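NEQ263 (Nanoarchaeum equitans Kin4-M, PDB 5BN3) probably binds ATP as the B-type subunit of an archaeal ATP synthase core complex, a member of the ATPase alpha/beta chain family. Local coordinates at residues E20-D23 with K28-V31. Numbering follows the deposited sequence.
Sequences EVID and KAIV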
loop_
_atom_site.group_PDB
_atom_site.type_symbol
_atom_site.label_atom_id
_atom_site.label_comp_id
_atom_site.label_asym_id
_atom_site.label_seq_id
_atom_site.Cartn_x
_atom_site.Cartn_y
_atom_site.Cartn_z
ATOM N N GLU B 20 23.690 25.236 -16.657
ATOM C CA GLU B 20 25.001 25.815 -16.953
ATOM C C GLU B 20 26.164 24.905 -16.546
ATOM O O GLU B 20 26.159 24.323 -15.460
ATOM C CB GLU B 20 25.120 27.170 -16.245
ATOM C CG GLU B 20 26.439 27.900 -16.404
ATOM C CD GLU B 20 26.466 29.206 -15.626
ATOM O OE1 GLU B 20 27.293 30.079 -15.957
ATOM O OE2 GLU B 20 25.658 29.361 -14.682
ATOM N N VAL B 21 27.155 24.786 -17.425
ATOM C CA VAL B 21 28.369 24.032 -17.126
ATOM C C VAL B 21 29.387 24.933 -16.440
ATOM O O VAL B 21 29.711 26.010 -16.943
ATOM C CB VAL B 21 29.009 23.468 -18.402
ATOM C CG1 VAL B 21 30.239 22.645 -18.059
ATOM C CG2 VAL B 21 28.012 22.626 -19.160
ATOM N N ILE B 22 29.892 24.495 -15.291
ATOM C CA ILE B 22 30.904 25.261 -14.571
ATOM C C ILE B 22 32.190 24.457 -14.379
ATOM O O ILE B 22 32.152 23.276 -14.023
ATOM C CB ILE B 22 30.379 25.792 -13.217
ATOM C CG1 ILE B 22 29.921 24.646 -12.316
ATOM C CG2 ILE B 22 29.238 26.774 -13.437
ATOM C CD1 ILE B 22 29.273 25.109 -11.022
ATOM N N ASP B 23 33.326 25.100 -14.639
ATOM C CA ASP B 23 34.624 24.461 -14.469
ATOM C C ASP B 23 35.151 24.651 -13.053
ATOM O O ASP B 23 35.171 25.766 -12.529
ATOM C CB ASP B 23 35.643 25.018 -15.470
ATOM C CG ASP B 23 35.572 24.334 -16.824
ATOM O OD1 ASP B 23 36.120 23.220 -16.960
ATOM O OD2 ASP B 23 34.987 24.919 -17.759
ATOM N N LYS B 28 34.248 19.258 -13.603
ATOM C CA LYS B 28 33.152 20.132 -14.012
ATOM C C LYS B 28 31.883 19.844 -13.217
ATOM O O LYS B 28 31.802 18.849 -12.495
ATOM C CB LYS B 28 32.863 19.965 -15.505
ATOM C CG LYS B 28 34.019 20.334 -16.414
ATOM C CD LYS B 28 33.675 20.057 -17.869
ATOM C CE LYS B 28 34.881 20.250 -18.776
ATOM N NZ LYS B 28 34.596 19.818 -20.175
ATOM N N ALA B 29 30.894 20.721 -13.358
ATOM C CA ALA B 29 29.597 20.529 -12.715
ATOM C C ALA B 29 28.477 21.098 -13.572
ATOM O O ALA B 29 28.709 21.964 -14.416
ATOM C CB ALA B 29 29.581 21.163 -11.334
ATOM N N ILE B 30 27.262 20.604 -13.351
ATOM C CA ILE B 30 26.085 21.121 -14.035
ATOM C C ILE B 30 25.161 21.775 -13.018
ATOM O O ILE B 30 24.801 21.150 -12.020
ATOM C CB ILE B 30 25.300 20.001 -14.745
ATOM C CG1 ILE B 30 26.187 19.265 -15.754
ATOM C CG2 ILE B 30 24.061 20.564 -15.428
ATOM C CD1 ILE B 30 26.687 20.133 -16.887
ATOM N N VAL B 31 24.779 23.025 -13.264
ATOM C CA VAL B 31 23.825 23.711 -12.397
ATOM C C VAL B 31 22.435 23.114 -12.600
ATOM O O VAL B 31 21.893 23.156 -13.703
ATOM C CB VAL B 31 23.788 25.225 -12.681
ATOM C CG1 VAL B 31 22.723 25.899 -11.835
ATOM C CG2 VAL B 31 25.148 25.846 -12.405
#
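I22 and A29 show how an antiparallel pair is stitched from both sides: I22 N donates to A29 O at 2.9 Å, nearly straight at 170°, while A29 N returns a more bent bond (142°) to I22 O. Two residues along, past the non-hydrogen-bonded pair of V21 and I30, V31 N reaches E20 O at 2.9 Å within the carbonyl plane. CA-H groups of V21, K28 and I30 add weaker contacts to the same carbonyl oxygens.

Apolar contacts divide between the two faces. On one, I22 CG1 lies 3.6 Å from A29 CB, placed there because chi1 of 59° sets CG1 between the backbone N and the carbonyl carbon; A41 of strand 38-43 packs beside both residues. On the other, V21 CG2 meets the end of I30, CD1, at 3.6 Å, the two side chains crossing at a slant, and I197 and Y201 of helix 196-215 touch I30.

Beyond V21 on that face, D23 and K28 run side by side. The aliphatic K28 CG sits 3.6 Å from D23 OD1, but K28 NZ stays 4.9 Å from D23 OD1, so any attraction is probably long-range; D23 OD2 is hydrogen-bonded to Q57 NE2 on strand 55-57.

This is a beta hairpin within the antiparallel sheet of the N-terminal domain, flanked by strands 38-43 and 55-57.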